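Long-range contact in multi-copper Oxidase CueO (PDB 6EVG), which is a bacterial laccase-like multicopper oxidase that oxidises lignin model compounds and lignosulfonate, probably passing the electrons through its copper centres to dioxygen: residues F233-V245 with G254-P266. Residues are numbered along the deposited sequence; the frame is centred on the assembly and turned at random.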
loop_
_atom_site.group_PDB
_atom_site.type_symbol
_atom_site.label_atom_id
_atom_site.label_comp_id
_atom_site.label_asym_id
_atom_site.label_seq_id
_atom_site.Cartn_x
_atom_site.Cartn_y
_atom_site.Cartn_z
ATOM N N PHE A 233 6.981 -8.665 2.695
ATOM C CA PHE A 233 6.816 -9.348 3.955
ATOM C C PHE A 233 6.085 -10.647 3.719
ATOM O O PHE A 233 5.222 -10.743 2.853
ATOM C CB PHE A 233 6.067 -8.461 4.973
ATOM C CG PHE A 233 6.860 -7.270 5.391
ATOM C CD1 PHE A 233 7.812 -7.323 6.363
ATOM C CD2 PHE A 233 6.668 -6.030 4.749
ATOM C CE1 PHE A 233 8.561 -6.229 6.740
ATOM C CE2 PHE A 233 7.452 -4.942 5.078
ATOM C CZ PHE A 233 8.378 -5.024 6.075
ATOM N N HIS A 234 6.420 -11.683 4.529
ATOM C CA HIS A 234 5.802 -12.994 4.395
ATOM C C HIS A 234 5.504 -13.397 5.853
ATOM O O HIS A 234 6.385 -13.979 6.513
ATOM C CB HIS A 234 6.742 -13.983 3.694
ATOM C CG HIS A 234 7.282 -13.511 2.391
ATOM N ND1 HIS A 234 6.563 -13.554 1.209
ATOM C CD2 HIS A 234 8.486 -12.974 2.099
ATOM C CE1 HIS A 234 7.327 -13.051 0.236
ATOM N NE2 HIS A 234 8.503 -12.705 0.753
ATOM N N VAL A 235 4.326 -13.037 6.340
ATOM C CA VAL A 235 4.100 -12.970 7.773
ATOM C C VAL A 235 3.355 -14.163 8.320
ATOM O O VAL A 235 2.393 -14.645 7.714
ATOM C CB VAL A 235 3.405 -11.653 8.214
ATOM C CG1 VAL A 235 4.180 -10.437 7.761
ATOM C CG2 VAL A 235 2.000 -11.568 7.779
ATOM N N ARG A 236 3.771 -14.606 9.490
ATOM C CA ARG A 236 3.048 -15.634 10.250
ATOM C C ARG A 236 3.049 -15.213 11.704
ATOM O O ARG A 236 3.859 -14.389 12.130
ATOM C CB ARG A 236 3.685 -17.051 10.100
ATOM C CG ARG A 236 5.059 -17.163 10.730
ATOM C CD ARG A 236 5.442 -18.610 10.963
ATOM N NE ARG A 236 6.777 -18.755 11.473
ATOM C CZ ARG A 236 7.206 -19.729 12.243
ATOM N NH1 ARG A 236 6.377 -20.614 12.755
ATOM N NH2 ARG A 236 8.481 -19.730 12.619
ATOM N N LEU A 237 2.231 -15.927 12.500
ATOM C CA LEU A 237 2.401 -15.887 13.944
ATOM C C LEU A 237 3.298 -17.040 14.393
ATOM O O LEU A 237 3.419 -18.060 13.711
ATOM C CB LEU A 237 1.029 -15.964 14.653
ATOM C CG LEU A 237 0.218 -14.653 14.523
ATOM C CD1 LEU A 237 -1.230 -14.623 14.860
ATOM C CD2 LEU A 237 0.862 -13.442 15.127
ATOM N N SER A 238 4.014 -16.826 15.480
ATOM C CA SER A 238 5.054 -17.743 15.934
ATOM C C SER A 238 4.478 -19.123 16.319
ATOM O O SER A 238 5.275 -20.092 16.348
ATOM C CB SER A 238 5.857 -17.140 17.057
ATOM O OG SER A 238 5.062 -16.773 18.130
ATOM N N ASP A 239 3.208 -19.224 16.659
ATOM C CA ASP A 239 2.560 -20.504 16.902
ATOM C C ASP A 239 1.714 -20.951 15.729
ATOM O O ASP A 239 0.899 -21.896 15.866
ATOM C CB ASP A 239 1.769 -20.478 18.194
ATOM C CG ASP A 239 0.638 -19.540 18.181
ATOM O OD1 ASP A 239 0.287 -18.894 17.155
ATOM O OD2 ASP A 239 0.069 -19.400 19.309
ATOM N N ASN A 240 1.886 -20.344 14.559
ATOM C CA ASN A 240 1.214 -20.778 13.360
ATOM C C ASN A 240 -0.269 -20.700 13.358
ATOM O O ASN A 240 -0.921 -21.288 12.506
ATOM C CB ASN A 240 1.688 -22.182 12.903
ATOM C CG ASN A 240 3.178 -22.213 12.661
ATOM O OD1 ASN A 240 3.720 -21.430 11.852
ATOM N ND2 ASN A 240 3.849 -23.123 13.348
ATOM N N ARG A 241 -0.859 -19.908 14.259
ATOM C CA ARG A 241 -2.319 -19.800 14.246
ATOM C C ARG A 241 -2.777 -19.132 12.974
ATOM O O ARG A 241 -2.096 -18.293 12.378
ATOM C CB ARG A 241 -2.825 -19.115 15.513
ATOM C CG ARG A 241 -2.522 -17.638 15.592
ATOM C CD ARG A 241 -3.039 -17.018 16.886
ATOM N NE ARG A 241 -2.223 -17.466 18.006
ATOM C CZ ARG A 241 -2.468 -17.119 19.231
ATOM N NH1 ARG A 241 -3.514 -16.328 19.494
ATOM N NH2 ARG A 241 -1.629 -17.487 20.160
ATOM N N PRO A 242 -3.974 -19.482 12.515
ATOM C CA PRO A 242 -4.416 -18.988 11.210
ATOM C C PRO A 242 -4.679 -17.482 11.211
ATOM O O PRO A 242 -5.156 -16.907 12.205
ATOM C CB PRO A 242 -5.726 -19.763 10.960
ATOM C CG PRO A 242 -6.057 -20.391 12.174
ATOM C CD PRO A 242 -4.909 -20.477 13.070
ATOM N N LEU A 243 -4.387 -16.895 10.074
ATOM C CA LEU A 243 -4.753 -15.532 9.721
ATOM C C LEU A 243 -5.951 -15.636 8.797
ATOM O O LEU A 243 -5.785 -16.101 7.645
ATOM C CB LEU A 243 -3.611 -14.762 9.103
ATOM C CG LEU A 243 -2.220 -14.837 9.794
ATOM C CD1 LEU A 243 -1.214 -14.131 8.905
ATOM C CD2 LEU A 243 -2.217 -14.587 11.253
ATOM N N LEU A 244 -7.140 -15.258 9.253
ATOM C CA LEU A 244 -8.319 -15.375 8.420
ATOM C C LEU A 244 -8.419 -14.111 7.537
ATOM O O LEU A 244 -8.744 -13.039 8.036
ATOM C CB LEU A 244 -9.585 -15.560 9.246
ATOM C CG LEU A 244 -10.884 -15.656 8.417
ATOM C CD1 LEU A 244 -10.898 -16.923 7.568
ATOM C CD2 LEU A 244 -12.058 -15.629 9.342
ATOM N N VAL A 245 -8.105 -14.258 6.252
ATOM C CA VAL A 245 -8.095 -13.072 5.382
ATOM C C VAL A 245 -9.514 -12.755 4.961
ATOM O O VAL A 245 -10.190 -13.595 4.337
ATOM C CB VAL A 245 -7.198 -13.286 4.152
ATOM C CG1 VAL A 245 -7.177 -11.952 3.382
ATOM C CG2 VAL A 245 -5.802 -13.704 4.522
ATOM N N GLY A 254 -15.807 -12.781 -0.603
ATOM C CA GLY A 254 -17.016 -13.492 -0.225
ATOM C C GLY A 254 -16.809 -14.672 0.703
ATOM O O GLY A 254 -17.606 -14.882 1.601
ATOM N N ASN A 255 -15.698 -15.388 0.482
ATOM C CA ASN A 255 -15.359 -16.592 1.269
ATOM C C ASN A 255 -14.000 -16.416 1.928
ATOM O O ASN A 255 -13.003 -16.859 1.402
ATOM C CB ASN A 255 -15.412 -17.808 0.340
ATOM C CG ASN A 255 -16.739 -17.871 -0.448
ATOM O OD1 ASN A 255 -17.815 -17.749 0.115
ATOM N ND2 ASN A 255 -16.654 -18.051 -1.728
ATOM N N PRO A 256 -13.976 -15.751 3.103
ATOM C CA PRO A 256 -12.709 -15.541 3.835
ATOM C C PRO A 256 -11.898 -16.836 3.915
ATOM O O PRO A 256 -12.444 -17.962 4.152
ATOM C CB PRO A 256 -13.155 -15.096 5.207
ATOM C CG PRO A 256 -14.422 -14.321 4.941
ATOM C CD PRO A 256 -15.095 -15.056 3.751
ATOM N N GLU A 257 -10.578 -16.705 3.818
ATOM C CA GLU A 257 -9.677 -17.817 3.736
ATOM C C GLU A 257 -8.645 -17.778 4.838
ATOM O O GLU A 257 -7.932 -16.809 4.934
ATOM C CB GLU A 257 -8.929 -17.756 2.369
ATOM C CG GLU A 257 -7.986 -18.974 2.186
ATOM C CD GLU A 257 -7.019 -18.902 1.010
ATOM O OE1 GLU A 257 -6.834 -17.845 0.384
ATOM O OE2 GLU A 257 -6.365 -19.941 0.760
ATOM N N PRO A 258 -8.481 -18.872 5.639
ATOM C CA PRO A 258 -7.361 -18.916 6.572
ATOM C C PRO A 258 -6.074 -19.223 5.879
ATOM O O PRO A 258 -6.008 -20.161 5.044
ATOM C CB PRO A 258 -7.762 -20.009 7.567
ATOM C CG PRO A 258 -8.641 -20.895 6.756
ATOM C CD PRO A 258 -9.315 -20.084 5.681
ATOM N N VAL A 259 -5.049 -18.486 6.210
ATOM C CA VAL A 259 -3.709 -18.777 5.737
ATOM C C VAL A 259 -2.771 -18.884 6.930
ATOM O O VAL A 259 -3.000 -18.275 7.965
ATOM C CB VAL A 259 -3.189 -17.796 4.715
ATOM C CG1 VAL A 259 -4.106 -17.675 3.502
ATOM C CG2 VAL A 259 -2.981 -16.476 5.305
ATOM N N GLU A 260 -1.743 -19.721 6.782
ATOM C CA GLU A 260 -0.724 -19.817 7.837
ATOM C C GLU A 260 0.392 -18.817 7.685
ATOM O O GLU A 260 1.093 -18.529 8.679
ATOM C CB GLU A 260 -0.202 -21.245 7.927
ATOM C CG GLU A 260 -1.271 -22.281 8.205
ATOM C CD GLU A 260 -0.640 -23.660 8.343
ATOM O OE1 GLU A 260 -0.422 -24.325 7.281
ATOM O OE2 GLU A 260 -0.315 -24.007 9.479
ATOM N N ARG A 261 0.609 -18.311 6.464
ATOM C CA ARG A 261 1.646 -17.301 6.220
ATOM C C ARG A 261 1.101 -16.459 5.054
ATOM O O ARG A 261 0.464 -16.992 4.167
ATOM C CB ARG A 261 3.007 -17.906 5.909
ATOM C CG ARG A 261 4.106 -16.826 5.849
ATOM C CD ARG A 261 5.431 -17.371 5.583
ATOM N NE ARG A 261 5.977 -18.196 6.667
ATOM C CZ ARG A 261 6.914 -17.791 7.536
ATOM N NH1 ARG A 261 7.249 -16.510 7.640
ATOM N NH2 ARG A 261 7.518 -18.674 8.318
ATOM N N LEU A 262 1.254 -15.157 5.149
ATOM C CA LEU A 262 0.652 -14.195 4.213
ATOM C C LEU A 262 1.711 -13.292 3.581
ATOM O O LEU A 262 2.449 -12.633 4.280
ATOM C CB LEU A 262 -0.359 -13.350 4.975
ATOM C CG LEU A 262 -0.990 -12.175 4.182
ATOM C CD1 LEU A 262 -1.845 -12.696 3.027
ATOM C CD2 LEU A 262 -1.861 -11.380 5.133
ATOM N N THR A 263 1.794 -13.314 2.243
ATOM C CA THR A 263 2.724 -12.408 1.546
ATOM C C THR A 263 2.063 -11.055 1.306
ATOM O O THR A 263 0.911 -11.024 0.816
ATOM C CB THR A 263 3.206 -13.008 0.228
ATOM O OG1 THR A 263 3.986 -14.190 0.537
ATOM C CG2 THR A 263 4.012 -12.044 -0.602
ATOM N N ILE A 264 2.763 -9.977 1.602
ATOM C CA ILE A 264 2.292 -8.620 1.360
ATOM C C ILE A 264 3.428 -7.848 0.743
ATOM O O ILE A 264 4.486 -7.670 1.351
ATOM C CB ILE A 264 1.774 -7.937 2.640
ATOM C CG1 ILE A 264 0.916 -8.838 3.515
ATOM C CG2 ILE A 264 1.032 -6.659 2.298
ATOM C CD1 ILE A 264 0.551 -8.348 4.806
ATOM N N SER A 265 3.207 -7.348 -0.494
ATOM C CA SER A 265 4.213 -6.548 -1.194
ATOM C C SER A 265 3.900 -5.061 -1.029
ATOM O O SER A 265 2.768 -4.709 -0.626
ATOM C CB SER A 265 4.284 -6.981 -2.679
ATOM O OG SER A 265 3.145 -6.640 -3.417
ATOM N N PRO A 266 4.859 -4.191 -1.350
ATOM C CA PRO A 266 4.636 -2.750 -1.141
ATOM C C PRO A 266 3.379 -2.246 -1.820
ATOM O O PRO A 266 3.199 -2.439 -3.025
ATOM C CB PRO A 266 5.917 -2.125 -1.703
ATOM C CG PRO A 266 6.972 -3.184 -1.429
ATOM C CD PRO A 266 6.254 -4.478 -1.719
HETATM O O HOH W 1 0.527 -17.972 11.408
#
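His-234 and Thr-263 lie side by side on one face of the strand pair 233-237 and 262-264, and His-234 ND1 and Thr-263 OG1 share a hydrogen bond of 2.7 Å in the plane of the imidazole. The other ring nitrogen, NE2, bonds Asp-290, fixing the ring's rotation from both nitrogens. Next to it, the Arg-261 side chain reaches across to strand 233-237: bent at chi3 (-68°), it brings NH1 to His-234 O at 2.9 Å, the carbonyl oxygen lying in the guanidinium plane. One face of that guanidinium carries Arg-236, whose CG sits 3.6 Å above the plane. The two guanidinium planes are 40° apart, and Arg-236 NE comes to 3.2 Å from Arg-261 NH2; Asp-295 draws the two together, salt-bridged to Arg-261 NH1 and Arg-236 NE. Past the 237-240 turn, where one water joins Leu-237 N, Arg-241 O and Glu-260 O, the two segments pair again. There Leu-244 lays CD1 against Pro-256 CB (3.7 Å), while on the other face Val-245 CG2 meets Val-259 CG2 at 4.0 Å. The two segments therefore pair twice, once in each of two sheets of this cupredoxin-like domain: 262-264 edges the sheet beside 233-237, which 282-287 flanks, and 251-259 edges the other beside 243-248, followed by 269-275.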